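Local structure of dihydropteroate synthase (Burkholderia cenocepacia, 2Y5S) at residues L18-P23 / G265-R270; W125-P130 / S141-M146; G131-V136 / Q178-A183; E188-D193 / R224-L229. The protein probably catalyses the condensation of para-aminobenzoate with 6-hydroxymethyl-7,8-dihydropterin diphosphate to give 7,8-dihydropteroate, a precursor of folates. One frame throughout, in Å; residues are numbered along the deposited sequence.

Contact 1: L18-P23 / G265-R270. With 78H (7,8-dihydropteroate), chain P.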
# COMPACT_ATOMS: atom_id res chain seq x y z
N LEU B 18 8.74 20.66 -12.07
CA LEU B 18 8.55 19.55 -11.14
C LEU B 18 9.80 18.67 -11.04
O LEU B 18 10.36 18.25 -12.07
CB LEU B 18 7.34 18.72 -11.55
CG LEU B 18 6.01 19.48 -11.61
CD1 LEU B 18 4.94 18.51 -12.09
CD2 LEU B 18 5.63 20.13 -10.26
N THR B 19 10.24 18.41 -9.81
CA THR B 19 11.29 17.42 -9.55
C THR B 19 10.70 16.35 -8.60
O THR B 19 9.69 16.59 -7.90
CB THR B 19 12.60 18.05 -9.01
OG1 THR B 19 12.34 18.77 -7.80
CG2 THR B 19 13.24 19.01 -10.04
N PHE B 20 11.29 15.17 -8.61
CA PHE B 20 10.65 14.00 -8.02
C PHE B 20 11.46 13.36 -6.89
O PHE B 20 11.59 12.14 -6.81
CB PHE B 20 10.29 13.00 -9.14
CG PHE B 20 9.30 13.57 -10.14
CD1 PHE B 20 7.97 13.81 -9.78
CD2 PHE B 20 9.70 13.89 -11.42
CE1 PHE B 20 7.08 14.35 -10.67
CE2 PHE B 20 8.80 14.44 -12.34
CZ PHE B 20 7.50 14.67 -11.97
N GLU B 21 11.98 14.21 -5.99
CA GLU B 21 12.58 13.74 -4.73
C GLU B 21 11.59 12.88 -3.96
O GLU B 21 12.00 11.98 -3.22
CB GLU B 21 13.02 14.92 -3.82
CG GLU B 21 14.23 15.69 -4.30
CD GLU B 21 13.94 16.63 -5.47
OE1 GLU B 21 12.75 16.96 -5.72
OE2 GLU B 21 14.93 17.05 -6.15
N ARG B 22 10.31 13.20 -4.10
CA ARG B 22 9.22 12.28 -3.74
C ARG B 22 8.23 12.26 -4.90
O ARG B 22 8.12 13.24 -5.64
CB ARG B 22 8.53 12.73 -2.46
CG ARG B 22 7.77 14.03 -2.58
CD ARG B 22 7.08 14.44 -1.27
NE ARG B 22 6.48 15.76 -1.47
CZ ARG B 22 5.30 15.98 -2.05
NH1 ARG B 22 4.55 14.96 -2.50
NH2 ARG B 22 4.88 17.23 -2.21
N PRO B 23 7.49 11.15 -5.05
CA PRO B 23 6.45 11.10 -6.06
C PRO B 23 5.37 12.08 -5.73
O PRO B 23 5.14 12.39 -4.55
CB PRO B 23 5.92 9.66 -5.95
CG PRO B 23 6.32 9.19 -4.63
CD PRO B 23 7.58 9.89 -4.28
N GLY B 265 8.99 3.12 -9.45
CA GLY B 265 9.54 4.31 -10.08
C GLY B 265 8.58 5.34 -10.70
O GLY B 265 9.05 6.25 -11.40
N ALA B 266 7.27 5.24 -10.47
CA ALA B 266 6.33 6.29 -10.96
C ALA B 266 6.64 7.67 -10.35
O ALA B 266 6.86 7.81 -9.12
CB ALA B 266 4.90 5.92 -10.67
N ALA B 267 6.63 8.69 -11.22
CA ALA B 267 6.85 10.06 -10.79
C ALA B 267 5.56 10.67 -10.23
O ALA B 267 5.60 11.44 -9.26
CB ALA B 267 7.35 10.89 -11.95
N ILE B 268 4.44 10.35 -10.86
CA ILE B 268 3.14 10.91 -10.50
C ILE B 268 2.10 9.80 -10.44
O ILE B 268 2.06 8.95 -11.33
CB ILE B 268 2.68 11.99 -11.52
CG1 ILE B 268 3.71 13.11 -11.67
CG2 ILE B 268 1.30 12.56 -11.14
CD1 ILE B 268 3.42 14.09 -12.80
N VAL B 269 1.25 9.83 -9.41
CA VAL B 269 0.12 8.94 -9.35
C VAL B 269 -1.18 9.78 -9.37
O VAL B 269 -1.31 10.79 -8.65
CB VAL B 269 0.20 7.96 -8.14
CG1 VAL B 269 1.37 6.92 -8.33
CG2 VAL B 269 0.38 8.71 -6.80
N ARG B 270 -2.10 9.37 -10.23
CA ARG B 270 -3.35 10.07 -10.48
C ARG B 270 -4.44 9.36 -9.72
O ARG B 270 -4.71 8.20 -9.97
CB ARG B 270 -3.65 10.06 -11.99
CG ARG B 270 -4.89 10.78 -12.42
CD ARG B 270 -4.96 10.80 -13.96
NE ARG B 270 -6.15 11.52 -14.41
CZ ARG B 270 -7.37 10.99 -14.47
NH1 ARG B 270 -7.58 9.72 -14.14
NH2 ARG B 270 -8.39 11.75 -14.87
O4 78H P . -4.86 6.37 -16.49
C4 78H P . -4.99 7.51 -16.93
C5 78H P . -6.26 8.08 -17.15
N3 78H P . -3.85 8.26 -17.24
C9 78H P . -6.31 9.39 -17.68
N5 78H P . -7.40 7.42 -16.82
C2 78H P . -3.97 9.57 -17.80
N8 78H P . -7.53 10.01 -17.92
N1 78H P . -5.20 10.09 -17.98
C6 78H P . -8.61 7.95 -17.07
N2 78H P . -2.88 10.28 -18.14
C7 78H P . -8.79 9.27 -17.83
C10 78H P . -9.86 7.24 -16.64
N11 78H P . -10.25 6.24 -17.64
C15 78H P . -10.53 5.01 -17.23
C16 78H P . -9.95 3.91 -17.86
C17 78H P . -11.39 4.85 -16.15
C18 78H P . -10.25 2.64 -17.41
C19 78H P . -11.69 3.57 -15.70
C20 78H P . -11.13 2.46 -16.34
C21 78H P . -11.43 1.05 -15.82
O22 78H P . -10.69 0.16 -16.23
O23 78H P . -12.31 0.89 -14.94

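Contact 2: W125-P130 / S141-M146. With 78H (7,8-dihydropteroate), chain P; EDO (1,2-ethanediol), chain V.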
# COMPACT_ATOMS: atom_id res chain seq x y z
N TRP B 125 -5.08 10.12 -26.00
CA TRP B 125 -4.74 9.75 -27.37
C TRP B 125 -3.28 10.00 -27.75
O TRP B 125 -2.91 9.79 -28.90
CB TRP B 125 -5.69 10.43 -28.38
CG TRP B 125 -6.97 9.68 -28.55
CD1 TRP B 125 -8.18 10.05 -28.10
CD2 TRP B 125 -7.15 8.42 -29.21
NE1 TRP B 125 -9.12 9.11 -28.41
CE2 TRP B 125 -8.51 8.10 -29.10
CE3 TRP B 125 -6.29 7.53 -29.86
CZ2 TRP B 125 -9.05 6.92 -29.64
CZ3 TRP B 125 -6.82 6.37 -30.40
CH2 TRP B 125 -8.19 6.07 -30.28
N GLY B 126 -2.46 10.45 -26.80
CA GLY B 126 -1.02 10.55 -27.01
C GLY B 126 -0.67 11.55 -28.11
O GLY B 126 0.31 11.37 -28.84
N PHE B 127 -1.49 12.58 -28.22
CA PHE B 127 -1.33 13.68 -29.17
C PHE B 127 -1.48 13.22 -30.60
O PHE B 127 -0.91 13.82 -31.53
CB PHE B 127 -0.02 14.46 -28.88
CG PHE B 127 0.02 14.95 -27.47
CD1 PHE B 127 -0.68 16.08 -27.10
CD2 PHE B 127 0.67 14.23 -26.48
CE1 PHE B 127 -0.69 16.52 -25.80
CE2 PHE B 127 0.65 14.65 -25.17
CZ PHE B 127 -0.04 15.79 -24.82
N ARG B 128 -2.31 12.20 -30.79
CA ARG B 128 -2.55 11.66 -32.11
C ARG B 128 -3.74 12.32 -32.82
O ARG B 128 -3.86 12.19 -34.03
CB ARG B 128 -2.76 10.14 -32.06
CG ARG B 128 -1.47 9.35 -31.91
CD ARG B 128 -1.74 7.86 -31.95
NE ARG B 128 -2.37 7.37 -30.72
CZ ARG B 128 -2.90 6.16 -30.59
NH1 ARG B 128 -2.90 5.30 -31.62
NH2 ARG B 128 -3.42 5.79 -29.42
N GLN B 129 -4.63 12.99 -32.10
CA GLN B 129 -5.78 13.60 -32.75
C GLN B 129 -5.28 14.69 -33.67
O GLN B 129 -4.33 15.40 -33.33
CB GLN B 129 -6.80 14.17 -31.76
CG GLN B 129 -7.57 13.11 -30.97
CD GLN B 129 -8.41 12.20 -31.84
OE1 GLN B 129 -8.87 12.60 -32.90
NE2 GLN B 129 -8.63 10.97 -31.37
N PRO B 130 -5.90 14.80 -34.86
CA PRO B 130 -5.42 15.77 -35.84
C PRO B 130 -5.33 17.17 -35.24
O PRO B 130 -6.33 17.68 -34.74
CB PRO B 130 -6.48 15.69 -36.95
CG PRO B 130 -6.94 14.30 -36.90
CD PRO B 130 -6.98 13.96 -35.43
N SER B 141 4.21 24.09 -21.28
CA SER B 141 3.31 23.17 -20.59
C SER B 141 3.93 21.79 -20.52
O SER B 141 4.66 21.37 -21.42
CB SER B 141 1.95 23.10 -21.28
OG SER B 141 2.08 22.77 -22.65
N GLY B 142 3.66 21.09 -19.43
CA GLY B 142 3.90 19.66 -19.36
C GLY B 142 2.93 18.95 -20.29
O GLY B 142 1.83 19.44 -20.58
N LEU B 143 3.35 17.78 -20.77
CA LEU B 143 2.54 16.99 -21.68
C LEU B 143 2.65 15.54 -21.29
O LEU B 143 3.76 14.99 -21.26
CB LEU B 143 3.03 17.15 -23.11
CG LEU B 143 3.12 18.56 -23.70
CD1 LEU B 143 3.87 18.54 -25.02
CD2 LEU B 143 1.71 19.11 -23.87
N CYS B 144 1.51 14.91 -21.01
CA CYS B 144 1.50 13.48 -20.73
C CYS B 144 0.91 12.74 -21.92
O CYS B 144 -0.27 12.88 -22.23
CB CYS B 144 0.71 13.15 -19.49
SG CYS B 144 0.67 11.36 -19.14
N ALA B 145 1.77 11.96 -22.57
CA ALA B 145 1.37 11.10 -23.68
C ALA B 145 1.05 9.73 -23.10
O ALA B 145 1.93 9.06 -22.57
CB ALA B 145 2.53 10.99 -24.68
N MET B 146 -0.22 9.34 -23.17
CA MET B 146 -0.65 8.04 -22.68
C MET B 146 -0.72 7.04 -23.82
O MET B 146 -0.94 7.43 -24.98
CB MET B 146 -2.03 8.15 -22.04
CG MET B 146 -2.41 7.00 -21.12
SD MET B 146 -4.14 7.04 -20.65
CE MET B 146 -4.87 6.27 -22.11
O4 78H P . -4.86 6.37 -16.49
C4 78H P . -4.99 7.51 -16.93
C5 78H P . -6.26 8.08 -17.15
N3 78H P . -3.85 8.26 -17.24
C9 78H P . -6.31 9.39 -17.68
N5 78H P . -7.40 7.42 -16.82
C2 78H P . -3.97 9.57 -17.80
N8 78H P . -7.53 10.01 -17.92
N1 78H P . -5.20 10.09 -17.98
C6 78H P . -8.61 7.95 -17.07
N2 78H P . -2.88 10.28 -18.14
C7 78H P . -8.79 9.27 -17.83
C10 78H P . -9.86 7.24 -16.64
N11 78H P . -10.25 6.24 -17.64
C15 78H P . -10.53 5.01 -17.23
C16 78H P . -9.95 3.91 -17.86
C17 78H P . -11.39 4.85 -16.15
C18 78H P . -10.25 2.64 -17.41
C19 78H P . -11.69 3.57 -15.70
C20 78H P . -11.13 2.46 -16.34
C21 78H P . -11.43 1.05 -15.82
O22 78H P . -10.69 0.16 -16.23
O23 78H P . -12.31 0.89 -14.94
C1 EDO V . -1.06 1.96 -31.52
O1 EDO V . -0.64 0.62 -31.31
C2 EDO V . -1.98 2.35 -30.37
O2 EDO V . -3.29 2.59 -30.87
O HOH W 1 -2.74 7.08 -26.91

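Contact 3: G131-V136 / Q178-A183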
# COMPACT_ATOMS: atom_id res chain seq x y z
N GLY B 131 -4.13 17.76 -35.27
CA GLY B 131 -3.91 19.11 -34.77
C GLY B 131 -3.48 19.24 -33.31
O GLY B 131 -3.23 20.35 -32.85
N ALA B 132 -3.39 18.13 -32.58
CA ALA B 132 -3.04 18.17 -31.15
C ALA B 132 -1.59 18.64 -30.96
O ALA B 132 -1.30 19.49 -30.11
CB ALA B 132 -3.23 16.84 -30.51
N ILE B 133 -0.67 18.10 -31.76
CA ILE B 133 0.73 18.52 -31.65
C ILE B 133 0.92 20.04 -31.88
O ILE B 133 1.64 20.71 -31.13
CB ILE B 133 1.66 17.68 -32.56
CG1 ILE B 133 1.76 16.25 -32.00
CG2 ILE B 133 3.05 18.29 -32.62
CD1 ILE B 133 2.59 15.28 -32.88
N ASP B 134 0.25 20.56 -32.91
CA ASP B 134 0.26 21.99 -33.20
C ASP B 134 -0.27 22.84 -32.03
O ASP B 134 0.23 23.93 -31.76
CB ASP B 134 -0.56 22.30 -34.47
CG ASP B 134 0.30 22.40 -35.71
OD1 ASP B 134 1.33 21.70 -35.80
OD2 ASP B 134 -0.05 23.21 -36.60
N ALA B 135 -1.31 22.34 -31.39
CA ALA B 135 -1.91 22.95 -30.22
C ALA B 135 -0.93 23.11 -29.04
O ALA B 135 -1.01 24.09 -28.31
CB ALA B 135 -3.10 22.14 -29.77
N VAL B 136 -0.02 22.16 -28.87
CA VAL B 136 0.84 22.12 -27.66
C VAL B 136 2.33 22.44 -27.90
O VAL B 136 3.08 22.57 -26.94
CB VAL B 136 0.78 20.75 -26.95
CG1 VAL B 136 -0.66 20.37 -26.61
CG2 VAL B 136 1.45 19.67 -27.78
N GLN B 178 9.04 11.18 -29.76
CA GLN B 178 9.74 11.61 -30.95
C GLN B 178 8.89 12.57 -31.79
O GLN B 178 9.40 13.59 -32.28
CB GLN B 178 10.14 10.41 -31.82
CG GLN B 178 11.03 10.78 -33.03
CD GLN B 178 12.36 11.38 -32.62
OE1 GLN B 178 13.09 10.79 -31.83
NE2 GLN B 178 12.67 12.57 -33.14
N ALA B 179 7.61 12.25 -31.96
CA ALA B 179 6.73 13.09 -32.78
C ALA B 179 6.57 14.47 -32.16
O ALA B 179 6.57 15.47 -32.88
CB ALA B 179 5.37 12.42 -32.98
N LEU B 180 6.44 14.53 -30.84
CA LEU B 180 6.44 15.81 -30.13
C LEU B 180 7.77 16.57 -30.34
O LEU B 180 7.77 17.76 -30.64
CB LEU B 180 6.17 15.62 -28.63
CG LEU B 180 4.75 15.20 -28.28
CD1 LEU B 180 4.65 14.79 -26.80
CD2 LEU B 180 3.78 16.34 -28.62
N ARG B 181 8.89 15.87 -30.16
CA ARG B 181 10.20 16.48 -30.30
C ARG B 181 10.49 16.99 -31.72
O ARG B 181 11.08 18.07 -31.88
CB ARG B 181 11.30 15.54 -29.81
CG ARG B 181 11.28 15.40 -28.27
CD ARG B 181 12.33 14.46 -27.74
NE ARG B 181 13.67 14.87 -28.15
CZ ARG B 181 14.47 14.19 -28.97
NH1 ARG B 181 14.13 13.00 -29.47
NH2 ARG B 181 15.66 14.70 -29.27
N ASP B 182 10.06 16.22 -32.72
CA ASP B 182 10.19 16.64 -34.12
C ASP B 182 9.46 17.95 -34.41
O ASP B 182 9.82 18.65 -35.34
CB ASP B 182 9.62 15.59 -35.07
CG ASP B 182 10.47 14.34 -35.14
OD1 ASP B 182 11.64 14.39 -34.72
OD2 ASP B 182 9.95 13.31 -35.61
N ALA B 183 8.42 18.25 -33.65
CA ALA B 183 7.69 19.51 -33.80
C ALA B 183 8.25 20.63 -32.92
O ALA B 183 7.67 21.72 -32.88
CB ALA B 183 6.21 19.30 -33.51

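Contact 4: E188-D193 / R224-L229. With 78H (7,8-dihydropteroate), chain P.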
# COMPACT_ATOMS: atom_id res chain seq x y z
N GLU B 188 12.15 17.65 -21.86
CA GLU B 188 11.85 17.84 -20.44
C GLU B 188 10.37 18.20 -20.13
O GLU B 188 9.95 18.10 -18.98
CB GLU B 188 12.81 18.86 -19.80
CG GLU B 188 13.05 20.11 -20.61
CD GLU B 188 14.33 20.04 -21.47
OE1 GLU B 188 14.37 19.31 -22.48
OE2 GLU B 188 15.31 20.74 -21.11
N ARG B 189 9.60 18.59 -21.14
CA ARG B 189 8.17 18.88 -20.97
C ARG B 189 7.29 17.63 -21.04
O ARG B 189 6.08 17.71 -20.84
CB ARG B 189 7.70 19.85 -22.07
CG ARG B 189 8.29 21.27 -22.00
CD ARG B 189 7.93 22.06 -23.25
NE ARG B 189 6.47 22.13 -23.39
CZ ARG B 189 5.80 22.41 -24.50
NH1 ARG B 189 6.42 22.68 -25.65
NH2 ARG B 189 4.47 22.42 -24.45
N ILE B 190 7.90 16.48 -21.35
CA ILE B 190 7.16 15.27 -21.67
C ILE B 190 7.24 14.24 -20.55
O ILE B 190 8.32 13.91 -20.04
CB ILE B 190 7.67 14.63 -22.99
CG1 ILE B 190 7.54 15.63 -24.16
CG2 ILE B 190 6.87 13.34 -23.32
CD1 ILE B 190 8.36 15.27 -25.42
N CYS B 191 6.08 13.73 -20.16
CA CYS B 191 6.00 12.52 -19.36
C CYS B 191 5.14 11.52 -20.10
O CYS B 191 4.49 11.87 -21.09
CB CYS B 191 5.43 12.79 -17.97
SG CYS B 191 3.76 13.38 -17.87
N VAL B 192 5.20 10.27 -19.67
CA VAL B 192 4.48 9.19 -20.35
C VAL B 192 3.66 8.38 -19.35
O VAL B 192 3.94 8.36 -18.14
CB VAL B 192 5.45 8.25 -21.06
CG1 VAL B 192 6.30 9.01 -22.09
CG2 VAL B 192 6.33 7.50 -20.03
N ASP B 193 2.68 7.67 -19.89
CA ASP B 193 1.73 6.92 -19.08
C ASP B 193 1.31 5.66 -19.86
O ASP B 193 0.86 5.76 -21.01
CB ASP B 193 0.54 7.83 -18.82
CG ASP B 193 -0.56 7.20 -18.01
OD1 ASP B 193 -0.63 5.97 -17.87
OD2 ASP B 193 -1.41 7.98 -17.54
N ARG B 224 18.12 9.51 -19.51
CA ARG B 224 17.15 9.29 -18.46
C ARG B 224 15.83 8.87 -19.09
O ARG B 224 15.42 9.41 -20.13
CB ARG B 224 16.90 10.56 -17.63
CG ARG B 224 17.96 10.93 -16.58
CD ARG B 224 17.28 11.21 -15.23
NE ARG B 224 17.72 12.44 -14.57
CZ ARG B 224 17.44 12.75 -13.30
NH1 ARG B 224 16.71 11.93 -12.54
NH2 ARG B 224 17.87 13.89 -12.77
N ALA B 225 15.15 7.94 -18.44
CA ALA B 225 13.80 7.58 -18.84
C ALA B 225 12.86 8.79 -18.69
O ALA B 225 12.99 9.57 -17.75
CB ALA B 225 13.32 6.40 -18.01
N TYR B 226 11.93 8.93 -19.62
CA TYR B 226 10.79 9.85 -19.44
C TYR B 226 10.09 9.52 -18.10
O TYR B 226 9.90 8.34 -17.77
CB TYR B 226 9.82 9.75 -20.62
CG TYR B 226 10.32 10.45 -21.87
CD1 TYR B 226 10.19 11.83 -22.03
CD2 TYR B 226 10.92 9.73 -22.91
CE1 TYR B 226 10.65 12.47 -23.18
CE2 TYR B 226 11.40 10.37 -24.05
CZ TYR B 226 11.26 11.74 -24.18
OH TYR B 226 11.73 12.39 -25.30
N PRO B 227 9.77 10.55 -17.30
CA PRO B 227 9.07 10.26 -16.06
C PRO B 227 7.67 9.74 -16.32
O PRO B 227 7.05 10.10 -17.34
CB PRO B 227 9.04 11.61 -15.36
CG PRO B 227 9.01 12.60 -16.47
CD PRO B 227 9.93 12.00 -17.51
N ILE B 228 7.18 8.88 -15.42
CA ILE B 228 5.95 8.11 -15.61
C ILE B 228 4.83 8.65 -14.73
O ILE B 228 5.03 8.85 -13.51
CB ILE B 228 6.16 6.65 -15.24
CG1 ILE B 228 7.22 6.01 -16.13
CG2 ILE B 228 4.83 5.83 -15.30
CD1 ILE B 228 7.70 4.62 -15.65
N LEU B 229 3.70 8.91 -15.36
CA LEU B 229 2.43 9.13 -14.69
C LEU B 229 1.62 7.83 -14.78
O LEU B 229 1.49 7.27 -15.87
CB LEU B 229 1.68 10.27 -15.36
CG LEU B 229 0.40 10.81 -14.67
CD1 LEU B 229 0.19 12.27 -15.11
CD2 LEU B 229 -0.84 9.98 -15.00
O4 78H P . -4.86 6.37 -16.49
C4 78H P . -4.99 7.51 -16.93
C5 78H P . -6.26 8.08 -17.15
N3 78H P . -3.85 8.26 -17.24
C9 78H P . -6.31 9.39 -17.68
N5 78H P . -7.40 7.42 -16.82
C2 78H P . -3.97 9.57 -17.80
N8 78H P . -7.53 10.01 -17.92
N1 78H P . -5.20 10.09 -17.98
C6 78H P . -8.61 7.95 -17.07
N2 78H P . -2.88 10.28 -18.14
C7 78H P . -8.79 9.27 -17.83
C10 78H P . -9.86 7.24 -16.64
N11 78H P . -10.25 6.24 -17.64
C15 78H P . -10.53 5.01 -17.23
C16 78H P . -9.95 3.91 -17.86
C17 78H P . -11.39 4.85 -16.15
C18 78H P . -10.25 2.64 -17.41
C19 78H P . -11.69 3.57 -15.70
C20 78H P . -11.13 2.46 -16.34
C21 78H P . -11.43 1.05 -15.82
O22 78H P . -10.69 0.16 -16.23
O23 78H P . -12.31 0.89 -14.94

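Contact 1: L18-P23 / G265-R270
At the segment that leads into the TIM-barrel strand carrying Arg270, Ala267 and Ile268 are met by Phe20 and Pro23 of the loop that runs from the N-terminal hairpin into strand 24-30. The Phe20 ring lies flat on a methyl group: Ala267 CB sits 3.5 Å from the centroid of the Phe20 ring and 4° off its normal, a centred CH-pi contact. An alanine suits this place, being just large enough to meet the ring face. In Phe20, chi1 of -62° puts CG beside the backbone N, anti to the carbonyl carbon. Ile268 adds its CG1, 3.7 Å from Phe20 CE1, approaching obliquely. Pro23 makes a CA-H...O contact, with its CA 3.3 Å from Ala267 O, and its CB rests beside Ala266 O. Helix 251-263 ends in a Schellman motif at Gly265, just before Ala266. Arg270 extends its chain toward the pterin, and N8 of 7,8-dihydropteroate lies 3.5 Å above the centre of the Arg270 guanidinium plane; Asp64 holds Arg270 NE by a salt bridge. Carbon contacts and a CA-H...O contact thus join the loop to 265-270, while three residues on from Ala267 a charged group meets the pterin with its flat face.

Contact 2: W125-P130 / S141-M146
Phe127 carries the apolar part of this contact, reaching from the loop after strand 120-123 to strand 142-146. Its CZ lies 3.8 Å from Leu143 CB, with Leu143 CD2 close to the same corner of the ring, and its CE2 comes 4.1 Å from Ala145 CB. The edge of the ring faces Ala145 N, while Cys144 O is 3.6 Å from Phe127 CE2. A large flat side chain suits the spot, since helix 132-136 and Leu180 also pack against it.

Backbone meets backbone at Gly126, whose CA comes 4.1 Å from Ala145 CA. Gly126 and Phe127 are the central residues of a type I' turn, both with positive phi; glycine takes that conformation easily and brings no side chain against Met146 O. Asp123 accepts bonds from the backbone N of Trp125 and of Phe127.

The polar links belong to Arg128. Its NE bonds Trp125 O at 3.1 Å, from the opposite face of that carbonyl to Arg128 N, while Trp125 CE3 lies over one face of the guanidinium. One water accepts from Arg128 NH2 (2.9 Å) and donates to Met146 O (2.7 Å). NH1 bonds a 1,2-ethanediol, probably from the crystallisation liquor.

On the ligand side, Met146 SD is 3.6 Å from N3 of 7,8-dihydropteroate, and Cys144 SG lies near its N2. The strand therefore puts two sulfur atoms next to pterin nitrogens by close approach rather than hydrogen bonding, while carbon contacts and one water bridge join it to the loop.

Contact 3: G131-V136 / Q178-A183
Ile133 projects from the short helix 132-136 toward the C-terminal end of helix 165-182 and the residue after it, where three residues receive its branches. These are consecutive outer helices of the TIM barrel; the axes of their local segments pass 10.3 Å apart at a crossing angle of -54°. Within the second segment, Gln178 NE2 donates to Asp182 OD1 one turn on, at 2.6 Å, meeting that oxygen from above the carboxylate plane.

Ala179 comes next. Its CB is 4.0 Å from Ile133 CD1, and the carbonyl O of Ala179 lies equally near that methyl. A small residue here lets the extended end of the isoleucine approach the helix backbone.

Leu180 meets two residues of the short helix, Ile133 and Val136. Its CD2 is 3.9 Å from Ile133 CG1 and 4.2 Å from Val136 CG2, the branch of the valine that lies between backbone N and carbonyl carbon. Leu180 also packs on Ile190, so it spans from this helix pair to strand 190-193; its side chain is about 12 Å from 7,8-dihydropteroate.

Ala183 follows, just after the helix. Its CB presses on Ile133 CG2 at 3.4 Å, tighter than a usual carbon contact, and its O accepts a bond from Arg137 NE. With chi1 at -70°, Ile133 sends CG1 beside its backbone N and CG2 anti to it, which spreads the two branches over different partners. The interface therefore rests on the fit of branched against small apolar groups, with one tight spot between Ile133 and Ala183.

Contact 4: E188-D193 / R224-L229
Asp193 and Leu229 belong to the pterin pocket and stand at matching ends of strand 190-193 and segment 224-229. Leu229 CD2 is 3.3 Å from Asp193 OD2, and Leu229 O lies close to the carboxylate as a second acceptor, without a hydrogen bond between them. Asp193 OD2 takes two N-H groups of 7,8-dihydropteroate: N3 at 2.5 Å, so short that the exact length is doubtful, and N2 at 2.8 Å, a weak bond by its angle. The Asp193 chi1 of 179° puts CG anti to the backbone N. The other oxygen, OD1, is bonded by Gly195 N. Leu229 CD2 also lies near the ligand N2, giving an apolar border beside the polar clasp.

Behind the pocket the two backbones are bridged. Val192 N donates to Pro227 O at 3.0 Å, and Val192 O accepts from Leu229 N at 2.8 Å. Bonds from one residue to the two that flank Ile228 are the mark of a parallel bridge. It joins strand 190-193 to the residues leading into strand 229-230, the two outermost strands of the eight-stranded parallel sheet, consistent with closure of the TIM barrel. The same Val192 O is approached by Ile228 CA, at 3.2 Å, in a CA-H...O contact.

Side chains fill the rest. The Tyr226 ring turns its edge to Ile190 O, with CD1 at 3.4 Å, while its CE1 rests near Ile190 CB. Val192 CG1 is 3.9 Å from Tyr226 CB, the two side chains crossing at about a right angle. Pro227, which has no backbone N-H to donate, turns its CG to Cys191 CB and its CD to Ile190 O.

How the contacts relate
Along the chain, contact 1 encloses the other three: contacts 2 and 3 interleave, and contact 4 opens after both have closed. Contacts 1, 2 and 4 share the parallel barrel sheet and all touch 7,8-dihydropteroate, whereas contact 3 lies between helices, its centre about 24 Å from that of contact 1. Contacts 1 and 4, about 10 Å apart between centres, join where Ile228 O meets the backbone N of Ala267 and Ile268. Strands 142-146 and 190-193 are neighbours, linking contact 2 to contact 4. Contacts 2 and 3 are closest, about 8 Å between centres, and pack through Phe127 and Val136. Arg270, Cys144, Met146, Asp193 and Leu229 thus reach the ligand; contact 3 packs farther out.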